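PDB 7B4O: superoxide dismutase [Cu-Zn] from Bacteroidetes bacterium GWA2_30_7, which catalyses the dismutation of superoxide to oxygen and hydrogen peroxide in its copper-zinc form, and here carries zinc at both active-site metal positions. Local coordinates for residues P45-F50 / N92-E97; F70-K75 / G114-I119; M81-H86 / D107-F112. One frame throughout, in Å; residues are numbered along the deposited sequence. Where two conformers were deposited one is given.

Contact 1: P45-F50 / N92-E97; sequences PGKHGF and NITADE
The His48 imidazole meets the opposing strand at its edge: Ile93 O lies near the ring plane, 4.1 Å from His48 CD2. Its nitrogens bond elsewhere, ND1 to His126 O and NE2 to Ser44 O; with two carbonyl oxygens as partners, the ring is likely to be protonated on both. The Phe50 ring, its CG anti to the backbone N (chi1 -175°), crosses Ile93 obliquely, and Phe50 CD1 rests 3.9 Å from Ile93 CG2. Both side chains also pack on Ala38 and Leu103, in the interior of the Greek-key beta-barrel of Cu,Zn superoxide dismutases. Here its strands 46-53 and 89-95 run antiparallel, the first continuing to the metal ligands His51 and His53. Backbone bonds fix the register: Gly46 N reaches Ala95 O at 3.0 Å, nearly straight (170°) and on a lone pair, and Ala95 N answers to Gly46 O. His48 and Ile93 form the next hydrogen-bonded pair, with His48 N 2.8 Å from Ile93 O but more bent (148°). Lys47 and Thr94 turn to the other face and lie side by side, Lys47 CG 3.6 Å from Thr94 OG1. Asn92 OD1 comes 3.2 Å from Gly49 N at too poor an angle for a hydrogen bond, and accepts from Asp130 N instead. An alanine at Asn92 would lose that bond and would probably loosen the strand's hold on the chain around Asp130. Past Ala95, Pro45 CG packs 3.5 Å from Asp96 O.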
ATOM      1  N   PRO A  45       9.575 -10.353  21.534  1.00 16.79           N
ATOM      2  CA  PRO A  45       8.730  -9.941  22.649  1.00 16.35           C
ATOM      3  C   PRO A  45       9.121  -8.545  23.153  1.00 17.27           C
ATOM      4  O   PRO A  45      10.301  -8.229  23.179  1.00 18.57           O
ATOM      5  CB  PRO A  45       8.983 -11.019  23.710  1.00 18.47           C
ATOM      6  CG  PRO A  45       9.337 -12.223  22.888  1.00 19.37           C
ATOM      7  CD  PRO A  45      10.176 -11.671  21.756  1.00 18.95           C
ATOM      8  N   GLY A  46       8.117  -7.760  23.529  1.00 16.93           N
ATOM      9  CA  GLY A  46       8.288  -6.416  24.110  1.00 16.86           C
ATOM     10  C   GLY A  46       7.744  -5.324  23.204  1.00 14.52           C
ATOM     11  O   GLY A  46       6.935  -5.621  22.289  1.00 14.18           O
ATOM     12  N   LYS A  47       8.166  -4.092  23.454  1.00 14.35           N
ATOM     13  CA  LYS A  47       7.545  -2.895  22.840  1.00 16.11           C
ATOM     14  C   LYS A  47       8.287  -2.522  21.559  1.00 14.02           C
ATOM     15  O   LYS A  47       9.526  -2.479  21.558  1.00 14.86           O
ATOM     16  CB  LYS A  47       7.543  -1.739  23.841  1.00 18.86           C
ATOM     17  CG  LYS A  47       6.562  -1.898  24.993  1.00 22.96           C
ATOM     18  CD  LYS A  47       6.554  -0.677  25.901  1.00 27.83           C
ATOM     19  CE  LYS A  47       5.284  -0.480  26.696  1.00 34.16           C
ATOM     20  NZ  LYS A  47       5.379   0.756  27.502  1.00 37.42           N
ATOM     21  N   HIS A  48       7.529  -2.195  20.526  1.00 12.26           N
ATOM     22  CA  HIS A  48       8.041  -1.821  19.189  1.00 11.23           C
ATOM     23  C   HIS A  48       7.399  -0.518  18.735  1.00 11.61           C
ATOM     24  O   HIS A  48       6.162  -0.443  18.719  1.00 11.95           O
ATOM     25  CB  HIS A  48       7.744  -2.938  18.188  1.00 11.41           C
ATOM     26  CG  HIS A  48       8.466  -4.200  18.491  1.00 11.68           C
ATOM     27  ND1 HIS A  48       9.668  -4.483  17.919  1.00 12.46           N
ATOM     28  CD2 HIS A  48       8.165  -5.231  19.298  1.00 12.65           C
ATOM     29  CE1 HIS A  48      10.095  -5.659  18.346  1.00 13.51           C
ATOM     30  NE2 HIS A  48       9.182  -6.148  19.187  1.00 13.48           N
ATOM     31  N   GLY A  49       8.227   0.455  18.355  1.00 11.63           N
ATOM     32  CA  GLY A  49       7.742   1.664  17.680  1.00 11.52           C
ATOM     33  C   GLY A  49       6.803   1.321  16.545  1.00 11.26           C
ATOM     34  O   GLY A  49       7.081   0.401  15.762  1.00 11.99           O
ATOM     35  N   PHE A  50       5.722   2.082  16.446  1.00 11.57           N
ATOM     36  CA  PHE A  50       4.575   1.792  15.557  1.00 11.90           C
ATOM     37  C   PHE A  50       4.156   3.123  14.939  1.00 11.11           C
ATOM     38  O   PHE A  50       3.521   3.932  15.640  1.00 12.69           O
ATOM     39  CB  PHE A  50       3.472   1.130  16.391  1.00 12.79           C
ATOM     40  CG  PHE A  50       2.268   0.657  15.630  1.00 13.73           C
ATOM     41  CD1 PHE A  50       2.304  -0.503  14.870  1.00 15.51           C
ATOM     42  CD2 PHE A  50       1.068   1.344  15.727  1.00 14.76           C
ATOM     43  CE1 PHE A  50       1.170  -0.940  14.190  1.00 16.30           C
ATOM     44  CE2 PHE A  50      -0.066   0.908  15.065  1.00 17.30           C
ATOM     45  CZ  PHE A  50      -0.011  -0.232  14.295  1.00 16.92           C
ATOM     46  N   ASN A  92       3.622   2.651  20.530  1.00 12.73           N
ATOM     47  CA  ASN A  92       4.269   1.319  20.546  1.00 12.13           C
ATOM     48  C   ASN A  92       3.204   0.240  20.408  1.00 12.71           C
ATOM     49  O   ASN A  92       2.072   0.417  20.908  1.00 14.36           O
ATOM     50  CB  ASN A  92       5.082   1.075  21.813  1.00 12.97           C
ATOM     51  CG  ASN A  92       6.318   1.944  21.842  1.00 12.36           C
ATOM     52  OD1 ASN A  92       7.255   1.700  21.088  1.00 13.03           O
ATOM     53  ND2 ASN A  92       6.313   2.969  22.674  1.00 14.63           N
ATOM     54  N   ILE A  93       3.609  -0.868  19.807  1.00 12.86           N
ATOM     55  CA  ILE A  93       2.834  -2.128  19.865  1.00 12.19           C
ATOM     56  C   ILE A  93       3.660  -3.129  20.678  1.00 12.30           C
ATOM     57  O   ILE A  93       4.890  -3.159  20.530  1.00 15.05           O
ATOM     58  CB  ILE A  93       2.462  -2.620  18.458  1.00 12.48           C
ATOM     59  CG1 ILE A  93       1.480  -3.787  18.556  1.00 13.41           C
ATOM     60  CG2 ILE A  93       3.685  -2.946  17.624  1.00 11.80           C
ATOM     61  CD1 ILE A  93       0.820  -4.158  17.254  1.00 15.06           C
ATOM     62  N   THR A  94       2.991  -3.888  21.531  1.00 13.05           N
ATOM     63  CA  THR A  94       3.635  -4.857  22.439  1.00 13.96           C
ATOM     64  C   THR A  94       3.417  -6.265  21.886  1.00 13.47           C
ATOM     65  O   THR A  94       2.259  -6.657  21.680  1.00 14.36           O
ATOM     66  CB  THR A  94       3.122  -4.722  23.874  1.00 17.08           C
ATOM     67  OG1 THR A  94       3.396  -3.389  24.300  1.00 19.19           O
ATOM     68  CG2 THR A  94       3.779  -5.706  24.818  1.00 18.18           C
ATOM     69  N   ALA A  95       4.515  -6.988  21.679  1.00 13.89           N
ATOM     70  CA  ALA A  95       4.497  -8.415  21.298  1.00 14.54           C
ATOM     71  C   ALA A  95       4.607  -9.276  22.560  1.00 13.90           C
ATOM     72  O   ALA A  95       5.424  -8.962  23.435  1.00 16.97           O
ATOM     73  CB  ALA A  95       5.600  -8.706  20.310  1.00 15.24           C
ATOM     74  N   ASP A  96       3.805 -10.346  22.616  1.00 14.65           N
ATOM     75  CA  ASP A  96       3.824 -11.338  23.719  1.00 16.87           C
ATOM     76  C   ASP A  96       5.009 -12.299  23.531  1.00 17.48           C
ATOM     77  O   ASP A  96       5.818 -12.119  22.588  1.00 16.74           O
ATOM     78  CB  ASP A  96       2.478 -12.057  23.834  1.00 18.28           C
ATOM     79  CG  ASP A  96       2.109 -12.977  22.683  1.00 18.78           C
ATOM     80  OD1 ASP A  96       3.011 -13.363  21.922  1.00 16.23           O
ATOM     81  OD2 ASP A  96       0.906 -13.308  22.573  1.00 21.63           O
ATOM     82  N   GLU A  97       5.107 -13.296  24.403  1.00 19.23           N
ATOM     83  CA  GLU A  97       6.271 -14.222  24.436  1.00 20.89           C
ATOM     84  C   GLU A  97       6.336 -15.055  23.143  1.00 20.27           C
ATOM     85  O   GLU A  97       7.416 -15.594  22.852  1.00 22.84           O
ATOM     86  CB  GLU A  97       6.234 -15.071  25.703  1.00 25.69           C
ATOM     87  CG  GLU A  97       5.136 -16.109  25.733  1.00 30.88           C
ATOM     88  CD  GLU A  97       5.177 -17.007  26.966  1.00 35.34           C
ATOM     89  OE1 GLU A  97       6.174 -17.766  27.139  1.00 34.25           O
ATOM     90  OE2 GLU A  97       4.221 -16.942  27.769  1.00 50.40           O
TER

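Contact 2: F70-K75 / G114-I119; sequences FNPEEK and GEHSII. With ZN (zinc ion), chain H.
His116 NE2 donates to Glu73 OE2 across only 2.4 Å, a very short hydrogen bond with an angle of 149°. The acceptor lies in the plane of the imidazole and offers its anti lone pair, while carboxylate and ring planes stand 76° apart. Glu73 gets there by a bend at chi2 (-69°), which swings its carboxylate onto the ring edge. Beside this pair Pro72 crosses the imidazole obliquely, Pro72 CG lying 3.7 Å from His116 CD2. Glu115 extends to the same side as His116, Glu115 OE1 binding a peripheral zinc ion at 2.0 Å. The next shell is Phe70. Pro72 CD sits over the centre of one face of its ring, 3.6 Å above the plane, and the rim turns to carbonyls, with Phe70 CE2 3.4 Å from His116 O. Type I turns, Asn71 to Glu74 and Gly114 to Ser117, present these groups to each other. Asn71 braces the first by bonding Lys75 N and O through its amide; Ser117 OG accepts from Ile119 N in an ST turn. Farther out, Phe70 and Ile118 both rest on Ile52 of strand 46-53, so the contact joins the zinc-binding loop, where Phe70 follows the bridging ligand His69, to the Greek-key loop. Glu73 OE2 and Glu115 OE1 are 5.5 Å apart; the zinc and a probably protonated His116 would offset their like charges, and Glu73 in turn would favour the imidazolium.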
ATOM      1  N   PHE A  70       5.348  10.685   9.220  1.00 12.73           N
ATOM      2  CA  PHE A  70       4.311  11.492   8.549  1.00 11.88           C
ATOM      3  C   PHE A  70       3.997  12.685   9.467  1.00 13.45           C
ATOM      4  O   PHE A  70       3.481  12.506  10.599  1.00 13.88           O
ATOM      5  CB  PHE A  70       3.091  10.647   8.227  1.00 12.89           C
ATOM      6  CG  PHE A  70       1.998  11.403   7.526  1.00 13.90           C
ATOM      7  CD1 PHE A  70       2.289  12.177   6.415  1.00 14.04           C
ATOM      8  CD2 PHE A  70       0.690  11.332   7.966  1.00 14.23           C
ATOM      9  CE1 PHE A  70       1.282  12.856   5.744  1.00 15.13           C
ATOM     10  CE2 PHE A  70      -0.313  12.034   7.306  1.00 15.29           C
ATOM     11  CZ  PHE A  70      -0.011  12.789   6.201  1.00 15.30           C
ATOM     12  N   ASN A  71       4.340  13.882   8.995  1.00 13.34           N
ATOM     13  CA  ASN A  71       4.381  15.089   9.849  1.00 13.84           C
ATOM     14  C   ASN A  71       3.928  16.300   9.042  1.00 14.40           C
ATOM     15  O   ASN A  71       4.650  17.290   8.940  1.00 16.53           O
ATOM     16  CB  ASN A  71       5.780  15.272  10.432  1.00 14.34           C
ATOM     17  CG  ASN A  71       5.851  16.401  11.437  1.00 15.68           C
ATOM     18  OD1 ASN A  71       4.841  16.775  12.041  1.00 15.35           O
ATOM     19  ND2 ASN A  71       7.052  16.907  11.630  1.00 16.52           N
ATOM     20  N   PRO A  72       2.697  16.285   8.499  1.00 15.41           N
ATOM     21  CA  PRO A  72       2.232  17.400   7.675  1.00 16.01           C
ATOM     22  C   PRO A  72       2.079  18.704   8.475  1.00 17.91           C
ATOM     23  O   PRO A  72       2.108  19.761   7.859  1.00 21.37           O
ATOM     24  CB  PRO A  72       0.898  16.894   7.128  1.00 18.15           C
ATOM     25  CG  PRO A  72       0.417  15.924   8.176  1.00 16.91           C
ATOM     26  CD  PRO A  72       1.683  15.226   8.647  1.00 15.57           C
ATOM     27  N   GLU A  73       1.943  18.624   9.808  1.00 17.03           N
ATOM     28  CA  GLU A  73       1.800  19.838  10.666  1.00 19.23           C
ATOM     29  C   GLU A  73       3.173  20.392  11.067  1.00 18.04           C
ATOM     30  O   GLU A  73       3.197  21.452  11.674  1.00 21.53           O
ATOM     31  CB  GLU A  73       0.920  19.524  11.873  1.00 21.63           C
ATOM     32  CG  GLU A  73      -0.541  19.337  11.481  1.00 27.02           C
ATOM     33  CD  GLU A  73      -1.227  20.617  11.012  1.00 36.19           C
ATOM     34  OE1 GLU A  73      -1.060  21.645  11.690  1.00 41.98           O
ATOM     35  OE2 GLU A  73      -1.910  20.599   9.954  1.00 36.87           O
ATOM     36  N   GLU A  74       4.273  19.694  10.743  1.00 17.56           N
ATOM     37  CA  GLU A  74       5.659  20.150  11.051  1.00 17.86           C
ATOM     38  C   GLU A  74       5.789  20.341  12.564  1.00 16.52           C
ATOM     39  O   GLU A  74       6.281  21.403  13.019  1.00 20.34           O
ATOM     40  CB  GLU A  74       6.008  21.418  10.271  1.00 21.34           C
ATOM     41  CG  GLU A  74       6.001  21.204   8.764  1.00 25.76           C
ATOM     42  CD  GLU A  74       6.239  22.441   7.912  1.00 33.18           C
ATOM     43  OE1 GLU A  74       6.060  22.355   6.676  1.00 39.47           O
ATOM     44  OE2 GLU A  74       6.589  23.481   8.478  1.00 38.74           O
ATOM     45  N   LYS A  75       5.340  19.348  13.325  1.00 17.31           N
ATOM     46  CA  LYS A  75       5.370  19.330  14.801  1.00 17.16           C
ATOM     47  C   LYS A  75       6.477  18.384  15.274  1.00 15.13           C
ATOM     48  O   LYS A  75       7.162  17.771  14.432  1.00 17.41           O
ATOM     49  CB  LYS A  75       3.970  18.991  15.318  1.00 18.92           C
ATOM     50  CG  LYS A  75       3.005  20.168  15.142  1.00 21.55           C
ATOM     51  CD  LYS A  75       1.602  19.948  15.647  1.00 25.31           C
ATOM     52  CE  LYS A  75       1.514  19.713  17.138  1.00 26.80           C
ATOM     53  NZ  LYS A  75       1.908  20.909  17.912  1.00 30.60           N
ATOM     54  N   GLY A 114      -7.848  14.898   2.551  1.00 29.17           N
ATOM     55  CA  GLY A 114      -7.154  16.187   2.699  1.00 32.15           C
ATOM     56  C   GLY A 114      -5.680  16.016   3.026  1.00 35.17           C
ATOM     57  O   GLY A 114      -5.156  14.896   2.849  1.00 37.83           O
ATOM     58  N   GLU A 115      -5.052  17.092   3.515  1.00 38.63           N
ATOM     59  CA  GLU A 115      -3.579  17.224   3.715  1.00 42.07           C
ATOM     60  C   GLU A 115      -3.067  16.224   4.759  1.00 38.09           C
ATOM     61  O   GLU A 115      -1.918  15.775   4.621  1.00 39.13           O
ATOM     62  CB  GLU A 115      -3.227  18.649   4.148  1.00 45.02           C
ATOM     63  CG  GLU A 115      -3.484  19.682   3.061  1.00 54.87           C
ATOM     64  CD  GLU A 115      -3.202  21.128   3.447  1.00 63.71           C
ATOM     65  OE1 GLU A 115      -2.583  21.352   4.513  1.00 68.50           O
ATOM     66  OE2 GLU A 115      -3.603  22.029   2.677  1.00 74.11           O
ATOM     67  N   HIS A 116      -3.868  15.923   5.782  1.00 32.90           N
ATOM     68  CA  HIS A 116      -3.510  14.995   6.887  1.00 31.22           C
ATOM     69  C   HIS A 116      -3.831  13.543   6.506  1.00 26.21           C
ATOM     70  O   HIS A 116      -3.656  12.678   7.391  1.00 29.73           O
ATOM     71  CB  HIS A 116      -4.246  15.362   8.185  1.00 33.53           C
ATOM     72  CG  HIS A 116      -3.801  16.634   8.820  1.00 33.32           C
ATOM     73  ND1 HIS A 116      -4.288  17.057  10.059  1.00 36.19           N
ATOM     74  CD2 HIS A 116      -2.925  17.577   8.411  1.00 34.01           C
ATOM     75  CE1 HIS A 116      -3.727  18.203  10.368  1.00 33.48           C
ATOM     76  NE2 HIS A 116      -2.888  18.541   9.376  1.00 33.35           N
ATOM     77  N   SER A 117      -4.343  13.272   5.294  1.00 20.45           N
ATOM     78  CA  SER A 117      -4.822  11.911   4.932  1.00 16.73           C
ATOM     79  C   SER A 117      -3.669  10.928   5.075  1.00 14.25           C
ATOM     80  O   SER A 117      -2.578  11.200   4.560  1.00 16.61           O
ATOM     81  CB  SER A 117      -5.413  11.794   3.556  1.00 17.26           C
ATOM     82  OG  SER A 117      -5.784  10.442   3.306  1.00 15.60           O
ATOM     83  N   ILE A 118      -3.936   9.787   5.701  1.00 13.26           N
ATOM     84  CA  ILE A 118      -2.930   8.698   5.854  1.00 12.00           C
ATOM     85  C   ILE A 118      -2.979   7.768   4.650  1.00 11.88           C
ATOM     86  O   ILE A 118      -2.124   6.862   4.580  1.00 11.86           O
ATOM     87  CB  ILE A 118      -3.126   7.944   7.175  1.00 13.40           C
ATOM     88  CG1 ILE A 118      -4.448   7.170   7.207  1.00 13.75           C
ATOM     89  CG2 ILE A 118      -2.966   8.905   8.342  1.00 13.98           C
ATOM     90  CD1 ILE A 118      -4.533   6.189   8.338  1.00 15.43           C
ATOM     91  N   ILE A 119      -3.918   7.947   3.730  1.00 11.26           N
ATOM     92  CA  ILE A 119      -4.029   7.036   2.555  1.00 11.31           C
ATOM     93  C   ILE A 119      -2.778   7.201   1.692  1.00 11.25           C
ATOM     94  O   ILE A 119      -2.421   8.327   1.328  1.00 12.41           O
ATOM     95  CB  ILE A 119      -5.312   7.301   1.750  1.00 11.38           C
ATOM     96  CG1 ILE A 119      -6.577   7.123   2.590  1.00 12.29           C
ATOM     97  CG2 ILE A 119      -5.332   6.438   0.504  1.00 12.47           C
ATOM     98  CD1 ILE A 119      -6.748   5.780   3.230  1.00 13.79           C
TER
HETATM   99 ZN    ZN H 204      -0.759  20.665   5.065  0.50 37.10          ZN

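Contact 3: M81-H86 / D107-F112; sequences MDMSRH and DKMIVF. With ZN (zinc ion), chain F.
Both segments are irregular: an inverse gamma turn centred on Ser84, with a weak Arg85 N to Met83 O bond, leads up to Arg85, and strand 101-107 ends at Asp107 in an Asx turn. In that turn Asp107 OD1 accepts from Met109 N at 2.8 Å and also from Ile110 N, both from above the carboxylate plane. Arg85 leaves its backbone in the crowded position, CG between N and the carbonyl carbon, and bends at chi3 (-95°) to bring its guanidinium to Asp107 tip to tip. NH1 and NH2 both grip one atom, Asp107 OD2; the NH2 bond, 3.0 Å long, uses the syn lone pair, and the two planes stand 84° apart. Arg85 NE is turned back to its neighbour, almost straight (176°), and donates to His86 O at 3.0 Å. Met109 runs extended across the guanidinium, with SD 3.5 Å above one face and offset toward the rim. Its methyl continues to the backbone, Met109 CE lying 3.8 Å from Asp82 O. Outside the pair, Pro80 O and Ile87 O take further bonds from NH1 and NH2, and Tyr105 OH bonds Asp107 OD2. The arginine thus ties three carbonyls of the zinc-binding loop to the strand end, as a second-shell residue next to His86, whose ND1 binds zinc at 2.0 Å with His69, His77 and Asp89. With so many donors around it, the buried Asp107 carboxylate is probably ionised, and the salt bridge would keep Arg85 charged.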
ATOM      1  N   MET A  81      -1.150  10.377  22.684  0.50 17.49           N
ATOM      2  CA  MET A  81      -1.986  11.191  23.610  0.50 19.06           C
ATOM      3  C   MET A  81      -1.469  12.634  23.687  0.50 18.58           C
ATOM      4  O   MET A  81      -2.179  13.467  24.282  0.50 21.16           O
ATOM      5  CB  MET A  81      -1.972  10.600  25.028  0.50 22.40           C
ATOM      6  CG  MET A  81      -0.695  10.935  25.797  0.50 26.55           C
ATOM      7  SD  MET A  81      -0.717  10.531  27.567  0.50 34.84           S
ATOM      8  CE  MET A  81      -1.006  12.155  28.270  0.50 32.68           C
ATOM      9  N   ASP A  82      -0.281  12.922  23.145  1.00 17.09           N
ATOM     10  CA  ASP A  82       0.344  14.272  23.239  1.00 15.96           C
ATOM     11  C   ASP A  82      -0.260  15.185  22.168  1.00 16.54           C
ATOM     12  O   ASP A  82      -0.572  14.707  21.066  1.00 17.55           O
ATOM     13  CB  ASP A  82       1.861  14.213  23.061  1.00 17.16           C
ATOM     14  CG  ASP A  82       2.597  13.507  24.185  1.00 18.98           C
ATOM     15  OD1 ASP A  82       2.008  13.358  25.283  1.00 20.31           O
ATOM     16  OD2 ASP A  82       3.762  13.121  23.940  1.00 19.33           O
ATOM     17  N   MET A  83      -0.410  16.466  22.486  1.00 18.01           N
ATOM     18  CA  MET A  83      -0.753  17.503  21.482  1.00 18.02           C
ATOM     19  C   MET A  83       0.470  17.738  20.595  1.00 17.37           C
ATOM     20  O   MET A  83       0.309  17.914  19.388  1.00 18.05           O
ATOM     21  CB  MET A  83      -1.156  18.797  22.189  1.00 20.07           C
ATOM     22  CG  MET A  83      -2.403  18.641  23.025  1.00 22.51           C
ATOM     23  SD  MET A  83      -3.790  18.128  21.999  1.00 25.15           S
ATOM     24  CE  MET A  83      -3.912  16.394  22.414  1.00 25.82           C
ATOM     25  N   SER A  84       1.665  17.712  21.189  1.00 17.42           N
ATOM     26  CA  SER A  84       2.951  17.845  20.465  0.50 16.93           C
ATOM     27  C   SER A  84       3.352  16.468  19.921  1.00 16.37           C
ATOM     28  O   SER A  84       4.120  15.754  20.600  1.00 15.73           O
ATOM     29  CB  SER A  84       4.001  18.447  21.354  0.50 18.12           C
ATOM     30  OG  SER A  84       5.187  18.662  20.626  0.50 19.84           O
ATOM     31  N   ARG A  85       2.807  16.108  18.761  1.00 15.27           N
ATOM     32  CA  ARG A  85       3.080  14.816  18.093  1.00 13.80           C
ATOM     33  C   ARG A  85       3.008  14.993  16.579  1.00 14.06           C
ATOM     34  O   ARG A  85       2.356  15.925  16.093  1.00 15.01           O
ATOM     35  CB  ARG A  85       2.104  13.730  18.552  1.00 13.63           C
ATOM     36  CG  ARG A  85       0.656  13.988  18.165  1.00 14.80           C
ATOM     37  CD  ARG A  85      -0.221  12.770  18.383  1.00 14.65           C
ATOM     38  NE  ARG A  85      -0.375  11.968  17.164  1.00 13.99           N
ATOM     39  CZ  ARG A  85      -1.347  11.094  16.958  1.00 13.78           C
ATOM     40  NH1 ARG A  85      -2.248  10.862  17.898  1.00 16.17           N
ATOM     41  NH2 ARG A  85      -1.427  10.465  15.803  1.00 14.53           N
ATOM     42  N   HIS A  86       3.658  14.081  15.869  1.00 13.26           N
ATOM     43  CA  HIS A  86       3.474  13.873  14.420  1.00 12.38           C
ATOM     44  C   HIS A  86       2.133  13.167  14.219  1.00 12.25           C
ATOM     45  O   HIS A  86       1.741  12.378  15.097  1.00 12.62           O
ATOM     46  CB  HIS A  86       4.604  12.991  13.873  1.00 12.54           C
ATOM     47  CG  HIS A  86       5.965  13.551  14.077  1.00 12.88           C
ATOM     48  ND1 HIS A  86       7.064  12.769  14.333  1.00 13.12           N
ATOM     49  CD2 HIS A  86       6.408  14.827  14.066  1.00 13.22           C
ATOM     50  CE1 HIS A  86       8.124  13.547  14.431  1.00 13.89           C
ATOM     51  NE2 HIS A  86       7.749  14.798  14.283  1.00 13.51           N
ATOM     52  N   ASP A 107      -7.595   7.001  17.776  1.00 14.59           N
ATOM     53  CA  ASP A 107      -6.737   8.138  17.387  1.00 14.60           C
ATOM     54  C   ASP A 107      -7.642   9.284  16.939  1.00 15.36           C
ATOM     55  O   ASP A 107      -8.533   9.067  16.126  1.00 16.19           O
ATOM     56  CB  ASP A 107      -5.742   7.709  16.313  1.00 15.17           C
ATOM     57  CG  ASP A 107      -4.653   8.740  16.126  1.00 17.33           C
ATOM     58  OD1 ASP A 107      -4.949   9.806  15.557  1.00 15.57           O
ATOM     59  OD2 ASP A 107      -3.537   8.473  16.543  1.00 18.41           O
ATOM     60  N   LYS A 108      -7.412  10.483  17.477  1.00 14.92           N
ATOM     61  CA  LYS A 108      -8.264  11.672  17.217  1.00 15.71           C
ATOM     62  C   LYS A 108      -7.624  12.576  16.158  1.00 16.02           C
ATOM     63  O   LYS A 108      -8.213  13.621  15.862  1.00 19.22           O
ATOM     64  CB  LYS A 108      -8.500  12.410  18.534  1.00 20.37           C
ATOM     65  CG  LYS A 108      -9.318  11.616  19.540  1.00 25.41           C
ATOM     66  CD  LYS A 108      -9.950  12.467  20.623  1.00 30.05           C
ATOM     67  CE  LYS A 108     -11.093  11.769  21.329  1.00 34.85           C
ATOM     68  NZ  LYS A 108     -12.376  11.928  20.600  1.00 38.37           N
ATOM     69  N   MET A 109      -6.481  12.195  15.589  1.00 15.77           N
ATOM     70  CA  MET A 109      -5.721  13.052  14.642  1.00 17.87           C
ATOM     71  C   MET A 109      -5.729  12.478  13.219  1.00 16.82           C
ATOM     72  O   MET A 109      -5.721  13.266  12.267  1.00 19.81           O
ATOM     73  CB  MET A 109      -4.276  13.227  15.116  1.00 20.30           C
ATOM     74  CG  MET A 109      -4.174  13.948  16.436  1.00 21.15           C
ATOM     75  SD  MET A 109      -2.598  14.780  16.594  1.00 23.39           S
ATOM     76  CE  MET A 109      -2.829  15.701  18.121  1.00 25.43           C
ATOM     77  N   ILE A 110      -5.716  11.155  13.056  1.00 17.71           N
ATOM     78  CA  ILE A 110      -5.578  10.562  11.695  1.00 19.80           C
ATOM     79  C   ILE A 110      -6.919  10.678  10.948  1.00 17.61           C
ATOM     80  O   ILE A 110      -7.993  10.487  11.563  1.00 20.71           O
ATOM     81  CB  ILE A 110      -5.000   9.133  11.754  1.00 23.06           C
ATOM     82  CG1 ILE A 110      -5.890   8.147  12.504  1.00 23.75           C
ATOM     83  CG2 ILE A 110      -3.591   9.160  12.336  1.00 23.50           C
ATOM     84  CD1 ILE A 110      -5.191   6.825  12.769  1.00 23.44           C
ATOM     85  N   VAL A 111      -6.850  11.028   9.665  1.00 16.73           N
ATOM     86  CA  VAL A 111      -8.035  11.154   8.763  1.00 18.09           C
ATOM     87  C   VAL A 111      -7.722  10.473   7.428  1.00 17.07           C
ATOM     88  O   VAL A 111      -6.548  10.107   7.205  1.00 15.34           O
ATOM     89  CB  VAL A 111      -8.444  12.625   8.564  1.00 20.89           C
ATOM     90  CG1 VAL A 111      -8.860  13.277   9.877  1.00 24.85           C
ATOM     91  CG2 VAL A 111      -7.342  13.431   7.908  1.00 19.15           C
ATOM     92  N   PHE A 112      -8.733  10.322   6.570  1.00 17.46           N
ATOM     93  CA  PHE A 112      -8.633   9.604   5.274  1.00 18.45           C
ATOM     94  C   PHE A 112      -8.781  10.558   4.086  1.00 18.45           C
ATOM     95  O   PHE A 112      -8.844  10.067   2.945  1.00 22.18           O
ATOM     96  CB  PHE A 112      -9.689   8.503   5.184  1.00 19.06           C
ATOM     97  CG  PHE A 112      -9.671   7.511   6.322  1.00 19.97           C
ATOM     98  CD1 PHE A 112      -8.480   6.980   6.795  1.00 20.04           C
ATOM     99  CD2 PHE A 112     -10.849   7.101   6.921  1.00 21.89           C
ATOM    100  CE1 PHE A 112      -8.476   6.081   7.851  1.00 22.07           C
ATOM    101  CE2 PHE A 112     -10.838   6.193   7.968  1.00 22.48           C
ATOM    102  CZ  PHE A 112      -9.655   5.683   8.435  1.00 18.44           C
TER
HETATM  103 ZN    ZN F 202       7.157  10.950  15.200  1.00 13.24          ZN

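How the contacts relate
All three contacts are partly buried, but they differ in kind. Contact 1 is barrel wall, two strands paired through their backbones with apolar side chains turned inward. Contacts 2 and 3 join the same two elements, the loop between strands 46-53 and 89-95 and the loop between 101-107 and 122-126, through charged side chains. Of these, contact 3 is salt-bridged around a buried arginine, whereas the charged groups of contact 2 lie nearer the surface. Their centres are 10 Å apart and they touch, with a probable hydrogen bond from Ile118 N to Val111 O. Contact 1, centred about 25 Å from contact 2, lies across the chain's centre from it. Its strands are those that bracket the zinc-binding loop.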